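PDB 2EJB: flavin prenyltransferase UbiX from Aquifex aeolicus, which probably transfers a dimethylallyl group from dimethylallyl monophosphate to the flavin of FMN, without a metal, to make the prenylated FMN cofactor used by UbiD decarboxylases. Local coordinates for residues L27-D32 / L177-N182; M1-L6 / V80-V85. All blocks are in the same frame, centred on the assembly; numbering follows the deposited sequence.

Contact 1: residues L27-D32 / L177-N182; sequences LDFSVD and LRIEHN
No hydrogen bond joins residues 27-32 to 177-182; one isoleucine, Ile-179, takes up both hydrophobic side chains that the first segment sends across. Phe-29 and Ile-179 reach toward each other and meet at their tips. Two methyls of the isoleucine close on the far end of the ring: CD1 lies 3.5 Å from Phe-29 CZ, and CG2 lies 3.5 Å from Phe-29 CE2. The extended branch of Ile-179 (chi2 -179°) carries CD1 to the ring tip, while CG2, anti to the backbone N, serves both partners and also touches Leu-27 CD1 at 4.0 Å. Leu-27 crosses Ile-179 obliquely. Its CG stands anti to its own carbonyl carbon (chi1 -67°), and CD1 ends 3.5 Å from Glu-180 O, a van der Waals approach to the backbone beyond the isoleucine. His-181 adds only its CB, 4.3 Å from Leu-27 CD1; its ring turns away, where NE2 is hydrogen-bonded to Asp-175. The side chain of His-181 is about 7 Å from that of Lys-172, predicted to bind dimethylallyl phosphate. Arg-83 of strand 82-90 packs against both Phe-29 and Ile-179, and Ile-4 and Leu-24 also touch the phenylalanine, so the two central side chains are buried. Both segments leave helices by the same device. Asp-28 and Arg-178, each with positive phi, are the C-prime residues of Schellman motifs that end helices 14-26 and 162-176. The pairing thus brings together two Schellman-terminated helix ends, one leading into strand 30-35 of the parallel sheet and the other into the C-terminal tail, which lies against the helix-to-strand turn of this Rossmann-like flavoprotein fold.

Contact 2: residues M1-L6 / V80-V85; sequences MQKIAL and VHYRGV
Two nearly straight backbone bonds join these parallel strands: Arg-83 N to Lys-3 O at 2.9 Å, and Ala-5 N to Gly-84 O at 3.1 Å. Around them the side chains split between the two faces. Lys-3, with CG anti to its carbonyl carbon (chi1 -64°), lays CB over one face of the Tyr-82 ring in a CH-pi contact, 3.8 Å from the centroid. Its CD follows the ring to CZ before the chain bends near its end. The backbone of Ile-4 and Ala-5 meets the ring edge, and Ala-5 CB packs 3.7 Å from Val-85 CG2. Where the chain turns a corner at Arg-83, the arginine takes the other face, fully extended with CG anti to the backbone N (chi1 -178°). Ile-4 runs beside it in the same direction, bent at chi2 (-66°) so that CD1 lies 3.6 Å from Arg-83 CB. The polar ends are held from outside the pair: Tyr-82 OH by Asp-32 and Arg-83 NH2 by Leu-177 O. Strand 3-8 lies between strands 30-35 and 82-90, with helix 14-26 over Ile-4 and helix 106-117 against Val-85.

The two contacts share the parallel sheet and lie with centres 9 Å apart. Contact 2 is backbone pairing of adjacent strands within the sheet, largely buried; contact 1 is partly buried, at the start of strand 30-35, and relies on apolar side chains between a helix-to-strand turn and the C-terminal tail. Strand 30-35 borders strand 3-8, and Asp-32 O and Leu-6 N, 2.9 Å apart, probably form a hydrogen bond between them. Asp-32 and Arg-83 are the residues that tie the two contacts together. The chemistry differs accordingly: directed hydrogen bonds set the strand pairing of contact 2, whereas contact 1 has only van der Waals packing between its segments.

Contact 1: residues L27-D32 / L177-N182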
loop_
_atom_site.group_PDB
_atom_site.type_symbol
_atom_site.label_atom_id
_atom_site.label_comp_id
_atom_site.label_asym_id
_atom_site.label_seq_id
_atom_site.Cartn_x
_atom_site.Cartn_y
_atom_site.Cartn_z
ATOM N N LEU A 27 -23.812 -2.271 -10.794
ATOM C CA LEU A 27 -24.630 -1.679 -9.742
ATOM C C LEU A 27 -25.493 -0.540 -10.276
ATOM O O LEU A 27 -26.125 0.185 -9.510
ATOM C CB LEU A 27 -23.745 -1.196 -8.592
ATOM C CG LEU A 27 -23.046 -2.329 -7.831
ATOM C CD1 LEU A 27 -22.057 -1.750 -6.828
ATOM C CD2 LEU A 27 -24.094 -3.186 -7.109
ATOM N N ASP A 28 -25.509 -0.394 -11.597
ATOM C CA ASP A 28 -26.309 0.621 -12.280
ATOM C C ASP A 28 -25.944 2.081 -12.048
ATOM O O ASP A 28 -26.792 2.888 -11.671
ATOM C CB ASP A 28 -27.795 0.418 -11.962
ATOM C CG ASP A 28 -28.333 -0.886 -12.514
ATOM O OD1 ASP A 28 -27.695 -1.448 -13.431
ATOM O OD2 ASP A 28 -29.398 -1.339 -12.040
ATOM N N PHE A 29 -24.682 2.414 -12.293
ATOM C CA PHE A 29 -24.190 3.780 -12.153
ATOM C C PHE A 29 -23.868 4.305 -13.550
ATOM O O PHE A 29 -23.398 3.553 -14.400
ATOM C CB PHE A 29 -22.902 3.806 -11.321
ATOM C CG PHE A 29 -23.122 3.800 -9.836
ATOM C CD1 PHE A 29 -23.485 4.965 -9.169
ATOM C CD2 PHE A 29 -22.970 2.628 -9.103
ATOM C CE1 PHE A 29 -23.673 4.965 -7.787
ATOM C CE2 PHE A 29 -23.158 2.617 -7.723
ATOM C CZ PHE A 29 -23.517 3.788 -7.064
ATOM N N SER A 30 -24.131 5.586 -13.793
ATOM C CA SER A 30 -23.797 6.185 -15.084
ATOM C C SER A 30 -22.345 6.591 -14.931
ATOM O O SER A 30 -22.032 7.538 -14.212
ATOM C CB SER A 30 -24.652 7.422 -15.362
ATOM O OG SER A 30 -25.933 7.053 -15.841
ATOM N N VAL A 31 -21.453 5.874 -15.600
ATOM C CA VAL A 31 -20.038 6.166 -15.471
ATOM C C VAL A 31 -19.404 7.000 -16.569
ATOM O O VAL A 31 -19.522 6.701 -17.757
ATOM C CB VAL A 31 -19.222 4.868 -15.329
ATOM C CG1 VAL A 31 -17.750 5.194 -15.120
ATOM C CG2 VAL A 31 -19.758 4.046 -14.170
ATOM N N ASP A 32 -18.731 8.063 -16.142
ATOM C CA ASP A 32 -18.002 8.937 -17.045
ATOM C C ASP A 32 -16.561 8.473 -16.864
ATOM O O ASP A 32 -15.987 8.587 -15.778
ATOM C CB ASP A 32 -18.181 10.401 -16.637
ATOM C CG ASP A 32 -19.470 10.999 -17.182
ATOM O OD1 ASP A 32 -19.604 11.079 -18.419
ATOM O OD2 ASP A 32 -20.345 11.386 -16.383
ATOM N N LEU A 177 -17.149 5.456 -0.579
ATOM C CA LEU A 177 -18.278 6.295 -0.945
ATOM C C LEU A 177 -19.626 5.720 -0.513
ATOM O O LEU A 177 -20.677 6.161 -0.977
ATOM C CB LEU A 177 -18.247 6.563 -2.453
ATOM C CG LEU A 177 -17.501 7.833 -2.895
ATOM C CD1 LEU A 177 -16.280 8.112 -2.030
ATOM C CD2 LEU A 177 -17.108 7.671 -4.351
ATOM N N ARG A 178 -19.586 4.746 0.394
ATOM C CA ARG A 178 -20.796 4.116 0.917
ATOM C C ARG A 178 -21.671 3.438 -0.127
ATOM O O ARG A 178 -22.886 3.363 0.035
ATOM C CB ARG A 178 -21.640 5.144 1.678
ATOM C CG ARG A 178 -21.225 5.367 3.122
ATOM C CD ARG A 178 -19.755 5.699 3.247
ATOM N NE ARG A 178 -19.368 5.986 4.625
ATOM C CZ ARG A 178 -18.107 6.077 5.038
ATOM N NH1 ARG A 178 -17.113 5.899 4.175
ATOM N NH2 ARG A 178 -17.838 6.347 6.310
ATOM N N ILE A 179 -21.067 2.949 -1.202
ATOM C CA ILE A 179 -21.843 2.269 -2.231
ATOM C C ILE A 179 -21.972 0.799 -1.839
ATOM O O ILE A 179 -20.969 0.100 -1.696
ATOM C CB ILE A 179 -21.161 2.381 -3.608
ATOM C CG1 ILE A 179 -21.106 3.850 -4.041
ATOM C CG2 ILE A 179 -21.920 1.553 -4.634
ATOM C CD1 ILE A 179 -20.469 4.068 -5.400
ATOM N N GLU A 180 -23.208 0.340 -1.650
ATOM C CA GLU A 180 -23.469 -1.045 -1.259
ATOM C C GLU A 180 -23.003 -2.019 -2.337
ATOM O O GLU A 180 -23.188 -1.770 -3.532
ATOM C CB GLU A 180 -24.970 -1.251 -0.988
ATOM C CG GLU A 180 -25.888 -1.013 -2.195
ATOM C CD GLU A 180 -27.347 -1.376 -1.928
ATOM O OE1 GLU A 180 -27.961 -0.769 -1.027
ATOM O OE2 GLU A 180 -27.880 -2.269 -2.622
ATOM N N HIS A 181 -22.408 -3.132 -1.908
ATOM C CA HIS A 181 -21.900 -4.147 -2.831
ATOM C C HIS A 181 -21.833 -5.540 -2.190
ATOM O O HIS A 181 -22.083 -5.690 -0.991
ATOM C CB HIS A 181 -20.515 -3.732 -3.323
ATOM C CG HIS A 181 -19.521 -3.553 -2.221
ATOM N ND1 HIS A 181 -18.950 -4.613 -1.559
ATOM C CD2 HIS A 181 -19.022 -2.430 -1.643
ATOM C CE1 HIS A 181 -18.140 -4.159 -0.616
ATOM N NE2 HIS A 181 -18.170 -2.838 -0.649
ATOM N N ASN A 182 -21.496 -6.550 -2.998
ATOM C CA ASN A 182 -21.404 -7.940 -2.538
ATOM C C ASN A 182 -20.090 -8.610 -2.937
ATOM O O ASN A 182 -20.091 -9.767 -3.367
ATOM C CB ASN A 182 -22.556 -8.766 -3.122
ATOM C CG ASN A 182 -23.677 -7.900 -3.663
ATOM O OD1 ASN A 182 -24.418 -7.288 -2.899
ATOM N ND2 ASN A 182 -23.798 -7.838 -4.990
#

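Contact 2: residues M1-L6 / V80-V85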
loop_
_atom_site.group_PDB
_atom_site.type_symbol
_atom_site.label_atom_id
_atom_site.label_comp_id
_atom_site.label_asym_id
_atom_site.label_seq_id
_atom_site.Cartn_x
_atom_site.Cartn_y
_atom_site.Cartn_z
ATOM N N MET A 1 -30.538 6.928 -11.220
ATOM C CA MET A 1 -29.155 6.425 -10.947
ATOM C C MET A 1 -28.204 7.612 -10.909
ATOM O O MET A 1 -28.273 8.489 -11.766
ATOM C CB MET A 1 -28.708 5.469 -12.055
ATOM C CG MET A 1 -28.282 6.184 -13.306
ATOM S SD MET A 1 -28.112 5.143 -14.739
ATOM C CE MET A 1 -29.364 5.873 -15.794
ATOM N N GLN A 2 -27.316 7.641 -9.924
ATOM C CA GLN A 2 -26.375 8.747 -9.818
ATOM C C GLN A 2 -25.189 8.619 -10.773
ATOM O O GLN A 2 -24.988 7.584 -11.417
ATOM C CB GLN A 2 -25.874 8.907 -8.373
ATOM C CG GLN A 2 -26.328 7.828 -7.397
ATOM C CD GLN A 2 -26.121 8.217 -5.942
ATOM O OE1 GLN A 2 -25.069 8.727 -5.569
ATOM N NE2 GLN A 2 -27.136 7.983 -5.116
ATOM N N LYS A 3 -24.418 9.695 -10.869
ATOM C CA LYS A 3 -23.254 9.735 -11.738
ATOM C C LYS A 3 -21.969 9.500 -10.958
ATOM O O LYS A 3 -21.833 9.922 -9.810
ATOM C CB LYS A 3 -23.179 11.089 -12.443
ATOM C CG LYS A 3 -24.338 11.368 -13.380
ATOM C CD LYS A 3 -24.232 12.761 -13.960
ATOM C CE LYS A 3 -25.131 12.929 -15.170
ATOM N NZ LYS A 3 -26.572 12.756 -14.837
ATOM N N ILE A 4 -21.028 8.825 -11.597
ATOM C CA ILE A 4 -19.735 8.542 -10.996
ATOM C C ILE A 4 -18.673 8.869 -12.032
ATOM O O ILE A 4 -18.863 8.631 -13.226
ATOM C CB ILE A 4 -19.598 7.048 -10.602
ATOM C CG1 ILE A 4 -20.498 6.730 -9.405
ATOM C CG2 ILE A 4 -18.150 6.729 -10.263
ATOM C CD1 ILE A 4 -20.091 7.425 -8.121
ATOM N N ALA A 5 -17.566 9.437 -11.573
ATOM C CA ALA A 5 -16.466 9.780 -12.457
ATOM C C ALA A 5 -15.322 8.823 -12.145
ATOM O O ALA A 5 -14.964 8.640 -10.984
ATOM C CB ALA A 5 -16.034 11.221 -12.222
ATOM N N LEU A 6 -14.764 8.207 -13.181
ATOM C CA LEU A 6 -13.668 7.263 -13.013
ATOM C C LEU A 6 -12.535 7.575 -13.973
ATOM O O LEU A 6 -12.726 7.624 -15.194
ATOM C CB LEU A 6 -14.156 5.825 -13.245
ATOM C CG LEU A 6 -13.114 4.693 -13.230
ATOM C CD1 LEU A 6 -12.346 4.675 -11.906
ATOM C CD2 LEU A 6 -13.822 3.366 -13.435
ATOM N N VAL A 80 -20.434 18.962 -9.464
ATOM C CA VAL A 80 -21.079 18.971 -8.153
ATOM C C VAL A 80 -22.247 17.996 -8.033
ATOM O O VAL A 80 -22.707 17.710 -6.931
ATOM C CB VAL A 80 -21.581 20.393 -7.776
ATOM C CG1 VAL A 80 -20.409 21.363 -7.737
ATOM C CG2 VAL A 80 -22.643 20.868 -8.778
ATOM N N HIS A 81 -22.718 17.471 -9.160
ATOM C CA HIS A 81 -23.845 16.543 -9.141
ATOM C C HIS A 81 -23.443 15.067 -9.113
ATOM O O HIS A 81 -24.298 14.182 -9.117
ATOM C CB HIS A 81 -24.751 16.825 -10.343
ATOM C CG HIS A 81 -25.327 18.206 -10.345
ATOM N ND1 HIS A 81 -26.228 18.637 -9.393
ATOM C CD2 HIS A 81 -25.110 19.264 -11.161
ATOM C CE1 HIS A 81 -26.540 19.901 -9.624
ATOM N NE2 HIS A 81 -25.875 20.304 -10.691
ATOM N N TYR A 82 -22.141 14.808 -9.075
ATOM C CA TYR A 82 -21.636 13.438 -9.038
ATOM C C TYR A 82 -21.505 12.944 -7.604
ATOM O O TYR A 82 -21.306 13.729 -6.683
ATOM C CB TYR A 82 -20.271 13.359 -9.720
ATOM C CG TYR A 82 -20.323 13.497 -11.224
ATOM C CD1 TYR A 82 -19.956 12.436 -12.049
ATOM C CD2 TYR A 82 -20.746 14.682 -11.823
ATOM C CE1 TYR A 82 -20.008 12.547 -13.433
ATOM C CE2 TYR A 82 -20.803 14.805 -13.217
ATOM C CZ TYR A 82 -20.432 13.730 -14.010
ATOM O OH TYR A 82 -20.487 13.822 -15.376
ATOM N N ARG A 83 -21.610 11.634 -7.419
ATOM C CA ARG A 83 -21.493 11.056 -6.093
ATOM C C ARG A 83 -20.030 11.014 -5.661
ATOM O O ARG A 83 -19.725 10.973 -4.473
ATOM C CB ARG A 83 -22.078 9.646 -6.081
ATOM C CG ARG A 83 -22.039 8.985 -4.715
ATOM C CD ARG A 83 -22.748 7.653 -4.725
ATOM N NE ARG A 83 -22.751 7.041 -3.402
ATOM C CZ ARG A 83 -23.498 5.996 -3.067
ATOM N NH1 ARG A 83 -24.313 5.442 -3.956
ATOM N NH2 ARG A 83 -23.419 5.494 -1.846
ATOM N N GLY A 84 -19.125 11.022 -6.634
ATOM C CA GLY A 84 -17.710 10.989 -6.311
ATOM C C GLY A 84 -16.815 10.802 -7.519
ATOM O O GLY A 84 -17.276 10.501 -8.625
ATOM N N VAL A 85 -15.520 10.993 -7.310
ATOM C CA VAL A 85 -14.554 10.835 -8.381
ATOM C C VAL A 85 -13.479 9.848 -7.983
ATOM O O VAL A 85 -12.829 10.012 -6.947
ATOM C CB VAL A 85 -13.868 12.163 -8.732
ATOM C CG1 VAL A 85 -12.738 11.916 -9.729
ATOM C CG2 VAL A 85 -14.883 13.128 -9.316
#